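Local atomic coordinates of Exo-1,5-alpha-L-arabinofuranobiosidase (Gibberella zeae, PDB entry 2YDT), a protein that probably hydrolyses alpha-1,5-linked L-arabinan from the chain end, cutting off two-sugar arabinobiose units. Residues A[123-128]-A[132-137]; A[166-171]-A[192-197]. All blocks are in the same frame, centred on the assembly; numbering follows the deposited sequence. Where two conformers were deposited one is given.

Contact 1: A[123-128]-A[132-137]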
loop_
_atom_site.group_PDB
_atom_site.type_symbol
_atom_site.label_atom_id
_atom_site.label_comp_id
_atom_site.label_asym_id
_atom_site.label_seq_id
_atom_site.Cartn_x
_atom_site.Cartn_y
_atom_site.Cartn_z
ATOM N N VAL A 123 -4.604 -14.172 -2.579
ATOM C CA VAL A 123 -5.441 -13.348 -3.462
ATOM C C VAL A 123 -6.878 -13.858 -3.430
ATOM O O VAL A 123 -7.104 -15.044 -3.652
ATOM C CB VAL A 123 -4.924 -13.280 -4.931
ATOM C CG1 VAL A 123 -5.866 -12.522 -5.868
ATOM C CG2 VAL A 123 -3.542 -12.659 -4.949
ATOM N N TYR A 124 -7.810 -12.942 -3.187
ATOM C CA TYR A 124 -9.268 -13.147 -3.282
ATOM C C TYR A 124 -9.783 -12.243 -4.402
ATOM O O TYR A 124 -9.193 -11.193 -4.721
ATOM C CB TYR A 124 -9.974 -12.789 -1.938
ATOM C CG TYR A 124 -9.864 -13.889 -0.919
ATOM C CD1 TYR A 124 -8.670 -14.133 -0.264
ATOM C CD2 TYR A 124 -10.938 -14.750 -0.660
ATOM C CE1 TYR A 124 -8.548 -15.211 0.646
ATOM C CE2 TYR A 124 -10.834 -15.781 0.214
ATOM C CZ TYR A 124 -9.662 -16.036 0.874
ATOM O OH TYR A 124 -9.573 -17.122 1.739
ATOM N N ALA A 125 -10.898 -12.635 -5.013
ATOM C CA ALA A 125 -11.457 -11.898 -6.143
ATOM C C ALA A 125 -12.948 -11.733 -6.021
ATOM O O ALA A 125 -13.616 -12.590 -5.453
ATOM C CB ALA A 125 -11.151 -12.605 -7.462
ATOM N N SER A 126 -13.441 -10.589 -6.493
ATOM C CA SER A 126 -14.876 -10.295 -6.579
ATOM C C SER A 126 -15.250 -10.081 -8.040
ATOM O O SER A 126 -14.658 -9.240 -8.727
ATOM C CB SER A 126 -15.277 -9.053 -5.753
ATOM O OG SER A 126 -16.660 -8.748 -6.016
ATOM N N ARG A 127 -16.263 -10.832 -8.488
ATOM C CA ARG A 127 -16.769 -10.751 -9.861
ATOM C C ARG A 127 -18.011 -9.855 -9.944
ATOM O O ARG A 127 -18.616 -9.732 -11.017
ATOM C CB ARG A 127 -17.125 -12.157 -10.365
ATOM C CG ARG A 127 -15.948 -13.111 -10.451
ATOM C CD ARG A 127 -16.399 -14.505 -10.843
ATOM N NE ARG A 127 -15.328 -15.481 -11.073
ATOM C CZ ARG A 127 -14.660 -15.619 -12.218
ATOM N NH1 ARG A 127 -14.927 -14.858 -13.258
ATOM N NH2 ARG A 127 -13.748 -16.554 -12.336
ATOM N N ASP A 128 -18.384 -9.219 -8.840
ATOM C CA ASP A 128 -19.591 -8.404 -8.792
ATOM C C ASP A 128 -19.317 -7.037 -8.113
ATOM O O ASP A 128 -20.193 -6.474 -7.483
ATOM C CB ASP A 128 -20.752 -9.166 -8.127
ATOM C CG ASP A 128 -20.422 -9.675 -6.738
ATOM O OD1 ASP A 128 -19.420 -9.167 -6.136
ATOM O OD2 ASP A 128 -21.129 -10.608 -6.252
ATOM N N THR A 132 -19.438 -9.943 -3.358
ATOM C CA THR A 132 -19.020 -11.265 -2.917
ATOM C C THR A 132 -17.563 -11.491 -3.287
ATOM O O THR A 132 -17.029 -10.846 -4.194
ATOM C CB THR A 132 -19.881 -12.410 -3.494
ATOM O OG1 THR A 132 -19.738 -12.410 -4.897
ATOM C CG2 THR A 132 -21.405 -12.227 -3.140
ATOM N N TRP A 133 -16.977 -12.478 -2.625
ATOM C CA TRP A 133 -15.565 -12.822 -2.778
ATOM C C TRP A 133 -15.344 -14.300 -2.905
ATOM O O TRP A 133 -16.055 -15.108 -2.267
ATOM C CB TRP A 133 -14.748 -12.307 -1.564
ATOM C CG TRP A 133 -14.878 -10.826 -1.427
ATOM C CD1 TRP A 133 -15.815 -10.134 -0.675
ATOM C CD2 TRP A 133 -14.118 -9.818 -2.131
ATOM N NE1 TRP A 133 -15.677 -8.790 -0.893
ATOM C CE2 TRP A 133 -14.652 -8.561 -1.773
ATOM C CE3 TRP A 133 -13.023 -9.863 -3.004
ATOM C CZ2 TRP A 133 -14.126 -7.360 -2.261
ATOM C CZ3 TRP A 133 -12.526 -8.687 -3.503
ATOM C CH2 TRP A 133 -13.070 -7.445 -3.120
ATOM N N GLU A 134 -14.330 -14.659 -3.702
ATOM C CA GLU A 134 -13.864 -16.050 -3.885
ATOM C C GLU A 134 -12.350 -16.103 -3.684
ATOM O O GLU A 134 -11.630 -15.230 -4.175
ATOM C CB GLU A 134 -14.237 -16.603 -5.285
ATOM C CG GLU A 134 -13.247 -16.261 -6.436
ATOM C CD GLU A 134 -13.528 -16.924 -7.807
ATOM O OE1 GLU A 134 -12.743 -17.855 -8.215
ATOM O OE2 GLU A 134 -14.478 -16.480 -8.458
ATOM N N PHE A 135 -11.877 -17.120 -2.962
ATOM C CA PHE A 135 -10.447 -17.431 -2.880
ATOM C C PHE A 135 -9.912 -17.765 -4.260
ATOM O O PHE A 135 -10.527 -18.554 -5.012
ATOM C CB PHE A 135 -10.215 -18.620 -1.960
ATOM C CG PHE A 135 -8.812 -19.115 -1.968
ATOM C CD1 PHE A 135 -7.815 -18.343 -1.419
ATOM C CD2 PHE A 135 -8.475 -20.360 -2.497
ATOM C CE1 PHE A 135 -6.512 -18.769 -1.420
ATOM C CE2 PHE A 135 -7.147 -20.804 -2.502
ATOM C CZ PHE A 135 -6.176 -20.016 -1.946
ATOM N N VAL A 136 -8.781 -17.149 -4.639
ATOM C CA VAL A 136 -8.187 -17.412 -5.942
ATOM C C VAL A 136 -6.969 -18.303 -5.802
ATOM O O VAL A 136 -6.940 -19.421 -6.359
ATOM C CB VAL A 136 -7.839 -16.112 -6.702
ATOM C CG1 VAL A 136 -7.185 -16.457 -8.068
ATOM C CG2 VAL A 136 -9.122 -15.255 -6.877
ATOM N N SER A 137 -5.969 -17.837 -5.057
ATOM C CA SER A 137 -4.741 -18.580 -4.871
ATOM C C SER A 137 -3.922 -18.137 -3.673
ATOM O O SER A 137 -4.034 -16.989 -3.227
ATOM C CB SER A 137 -3.861 -18.517 -6.141
ATOM O OG SER A 137 -3.473 -17.179 -6.454
HETATM O O HOH W 1 -17.661 -12.759 -6.773
HETATM O O HOH W 2 -14.063 -18.952 -10.562
#
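Residues 123-126 and 134-137 pair as antiparallel strands: Ala125 and Glu134 form a hydrogen-bonded pair with both bonds 2.8 Å (Ala125 N to Glu134 O, Glu134 N to Ala125 O), and Tyr124 faces Phe135 as a non-hydrogen-bonded pair. A classic bulge shifts the register beyond them, because Val136 N and, weakly, Ser137 N both point to Val123 O. On one side of the sheet Phe135 CA lies over the Tyr124 ring, 3.8 Å from its centroid, while the edge of the Phe135 ring is directed at the same tyrosine in an edge-to-face pair with planes 63° apart. Tyr124 OH bonds to Thr78 N. The Trp133 indole lies flat against Ser126, whose CB is 3.6 Å from the centroid of the six-membered ring. On the other side Ala125 CB presses on Val136 CG2. The extended Arg127 chain brings NE, 2.9 Å from Glu134 OE2, into a salt bridge; the carboxylate plane is turned 44° from the guanidinium, and a water joins Arg127 NH2 to Glu134 OE1. Asp128 turns its carboxylate back over the loop (chi1 56°), where OD1 takes Thr132 N at 2.9 Å through its syn lone pair and OD2 takes Thr132 OG1 at 2.6 Å. Ser126 OG is held mainly by Gly130 N. Ser126, Asp128, Gly130, Thr132 and Trp133 spell out the Asp box, the hairpin turn that recurs between the third and fourth strands of sialidase-type propeller blades.

Contact 2: A[166-171]-A[192-197]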
loop_
_atom_site.group_PDB
_atom_site.type_symbol
_atom_site.label_atom_id
_atom_site.label_comp_id
_atom_site.label_asym_id
_atom_site.label_seq_id
_atom_site.Cartn_x
_atom_site.Cartn_y
_atom_site.Cartn_z
ATOM N N LEU A 166 0.595 -9.997 -14.363
ATOM C CA LEU A 166 0.227 -9.299 -13.111
ATOM C C LEU A 166 1.392 -9.520 -12.127
ATOM O O LEU A 166 1.836 -10.645 -11.903
ATOM C CB LEU A 166 -1.082 -9.832 -12.544
ATOM C CG LEU A 166 -1.548 -9.288 -11.186
ATOM C CD1 LEU A 166 -1.944 -7.814 -11.305
ATOM C CD2 LEU A 166 -2.697 -10.148 -10.605
ATOM N N ILE A 167 1.901 -8.427 -11.567
ATOM C CA ILE A 167 3.019 -8.478 -10.619
ATOM C C ILE A 167 2.511 -8.215 -9.205
ATOM O O ILE A 167 1.734 -7.288 -8.987
ATOM C CB ILE A 167 4.118 -7.427 -10.952
ATOM C CG1 ILE A 167 4.496 -7.493 -12.441
ATOM C CG2 ILE A 167 5.349 -7.616 -10.055
ATOM C CD1 ILE A 167 5.425 -6.427 -12.876
ATOM N N LEU A 168 2.958 -9.035 -8.264
ATOM C CA LEU A 168 2.668 -8.862 -6.849
ATOM C C LEU A 168 3.988 -8.666 -6.151
ATOM O O LEU A 168 4.812 -9.572 -6.067
ATOM C CB LEU A 168 1.875 -10.043 -6.284
ATOM C CG LEU A 168 1.201 -9.812 -4.939
ATOM C CD1 LEU A 168 0.047 -10.798 -4.711
ATOM C CD2 LEU A 168 2.225 -9.915 -3.803
ATOM N N TYR A 169 4.176 -7.433 -5.663
ATOM C CA TYR A 169 5.362 -6.991 -4.930
ATOM C C TYR A 169 5.113 -7.132 -3.453
ATOM O O TYR A 169 4.014 -6.855 -2.973
ATOM C CB TYR A 169 5.614 -5.511 -5.200
ATOM C CG TYR A 169 5.882 -5.132 -6.636
ATOM C CD1 TYR A 169 7.185 -5.097 -7.142
ATOM C CD2 TYR A 169 4.867 -4.721 -7.460
ATOM C CE1 TYR A 169 7.441 -4.728 -8.460
ATOM C CE2 TYR A 169 5.117 -4.371 -8.780
ATOM C CZ TYR A 169 6.396 -4.358 -9.252
ATOM O OH TYR A 169 6.617 -3.969 -10.568
ATOM N N TYR A 170 6.122 -7.591 -2.700
ATOM C CA TYR A 170 5.980 -7.680 -1.271
ATOM C C TYR A 170 7.319 -7.628 -0.521
ATOM O O TYR A 170 8.382 -7.478 -1.158
ATOM C CB TYR A 170 5.169 -8.940 -0.922
ATOM C CG TYR A 170 5.742 -10.277 -1.381
ATOM C CD1 TYR A 170 6.438 -11.104 -0.500
ATOM C CD2 TYR A 170 5.520 -10.748 -2.676
ATOM C CE1 TYR A 170 6.873 -12.354 -0.866
ATOM C CE2 TYR A 170 5.989 -12.010 -3.066
ATOM C CZ TYR A 170 6.670 -12.799 -2.151
ATOM O OH TYR A 170 7.132 -14.073 -2.512
ATOM N N SER A 171 7.239 -7.679 0.805
ATOM C CA SER A 171 8.361 -7.680 1.747
ATOM C C SER A 171 8.633 -9.101 2.214
ATOM O O SER A 171 7.698 -9.835 2.538
ATOM C CB SER A 171 8.039 -6.799 2.964
ATOM O OG SER A 171 7.608 -5.493 2.575
ATOM N N LYS A 192 -3.481 -18.032 -10.799
ATOM C CA LYS A 192 -3.373 -19.303 -10.055
ATOM C C LYS A 192 -1.929 -19.771 -9.835
ATOM O O LYS A 192 -1.569 -20.193 -8.725
ATOM C CB LYS A 192 -4.159 -20.402 -10.791
ATOM C CG LYS A 192 -5.685 -20.106 -10.948
ATOM C CD LYS A 192 -6.377 -20.387 -9.634
ATOM C CE LYS A 192 -7.902 -20.210 -9.668
ATOM N NZ LYS A 192 -8.412 -20.551 -8.316
ATOM N N LYS A 193 -1.127 -19.710 -10.885
ATOM C CA LYS A 193 0.266 -20.178 -10.896
ATOM C C LYS A 193 1.139 -18.925 -10.751
ATOM O O LYS A 193 1.005 -17.986 -11.530
ATOM C CB LYS A 193 0.506 -20.853 -12.260
ATOM C CG LYS A 193 1.920 -21.297 -12.645
ATOM C CD LYS A 193 1.926 -21.876 -14.110
ATOM C CE LYS A 193 3.275 -22.542 -14.432
ATOM N NZ LYS A 193 3.360 -22.999 -15.865
ATOM N N TRP A 194 2.038 -18.931 -9.773
ATOM C CA TRP A 194 2.944 -17.773 -9.543
ATOM C C TRP A 194 4.388 -18.145 -9.913
ATOM O O TRP A 194 4.833 -19.286 -9.693
ATOM C CB TRP A 194 2.856 -17.312 -8.094
ATOM C CG TRP A 194 1.528 -16.759 -7.797
ATOM C CD1 TRP A 194 0.432 -17.462 -7.334
ATOM C CD2 TRP A 194 1.096 -15.414 -7.958
ATOM N NE1 TRP A 194 -0.633 -16.645 -7.255
ATOM C CE2 TRP A 194 -0.273 -15.374 -7.603
ATOM C CE3 TRP A 194 1.727 -14.224 -8.362
ATOM C CZ2 TRP A 194 -1.024 -14.201 -7.651
ATOM C CZ3 TRP A 194 0.983 -13.046 -8.406
ATOM C CH2 TRP A 194 -0.387 -13.045 -8.056
ATOM N N SER A 195 5.100 -17.203 -10.492
ATOM C CA SER A 195 6.527 -17.364 -10.845
ATOM C C SER A 195 7.443 -17.584 -9.633
ATOM O O SER A 195 7.092 -17.333 -8.467
ATOM C CB SER A 195 7.031 -16.116 -11.589
ATOM O OG SER A 195 7.293 -15.028 -10.688
ATOM N N LYS A 196 8.664 -18.029 -9.943
ATOM C CA LYS A 196 9.764 -17.967 -8.997
ATOM C C LYS A 196 9.863 -16.542 -8.416
ATOM O O LYS A 196 9.609 -15.542 -9.099
ATOM C CB LYS A 196 11.015 -18.308 -9.809
ATOM C CG LYS A 196 12.332 -18.373 -9.137
ATOM C CD LYS A 196 13.312 -18.926 -10.215
ATOM C CE LYS A 196 14.694 -18.307 -10.183
ATOM N NZ LYS A 196 15.407 -18.579 -11.495
ATOM N N VAL A 197 10.236 -16.449 -7.150
ATOM C CA VAL A 197 10.525 -15.142 -6.521
ATOM C C VAL A 197 11.665 -14.418 -7.228
ATOM O O VAL A 197 12.727 -15.024 -7.510
ATOM C CB VAL A 197 10.826 -15.320 -5.053
ATOM C CG1 VAL A 197 11.236 -13.990 -4.377
ATOM C CG2 VAL A 197 9.618 -15.915 -4.315
#
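The indole of Trp194 leans obliquely on Leu168 and Leu166, its six-membered ring foremost, while the Tyr170 ring brings its hydroxyl end to Val197. All of this belongs to one four-stranded blade of a six-bladed beta-propeller. Strand 165-172 is its second strand and residues 192-197 lie in the loop between its third and fourth, so the side chains must span strand 182-188, and the CA atoms of Leu168 and Trp194 stay 9.3 Å apart. Trp194 bridges the gap with the far corner of its ring: CZ3 lies 3.8 Å from Leu168 CB, and CH2 is 4.1 Å from Leu168 CD1. With CG anti to its carbonyl carbon (chi1 -66°) and the ring turned across the CB-CG bond (chi2 90°), Trp194 sends this corner toward the strand. Leu166 CD2 adds a looser touch at CH2. The pyrrole N-H of the same indole, NE1, is hydrogen-bonded to Ser137 OG, and Val139 of that same strand, 134-142, packs on both Trp194 and Leu168, so the apolar patch is shared with the preceding blade. Tyr170, with CG set between its backbone N and carbonyl carbon (chi1 59°), projects toward the loop, and its OH has Val197 CG2 as a van der Waals neighbour at 3.6 Å. Next along the strand Ser171 touches the bound iminosugar, but the loop contact itself is plain packing. Gln186, on the strand between, serves both segments with one carboxamide: OE1 pairs with Tyr170 OH, which is also hydrogen-bonded to Arg174 NH2, and NE2 pairs with Ser195 O.

In the fold
Contact 1 comes first along the chain and closes a tight hairpin between strands 119-126 and 134-142, with three residues between its segments. The chain then enters the next blade, where contact 2 closes a longer loop of 20 residues that includes strand 182-188. The two are in series, neither enclosing nor crossing the other, with centres about 17 Å apart. They nevertheless meet at the blade boundary: Lys192 NZ lies 2.7 Å from Val136 O, a probable hydrogen bond, and Val123 CG2 packs on Trp194 CZ2 at 4.0 Å. Trp133 NE1 bonds to Ser73 of strand 70-75, so in both of these blades an indole N-H reaches a serine of the blade before.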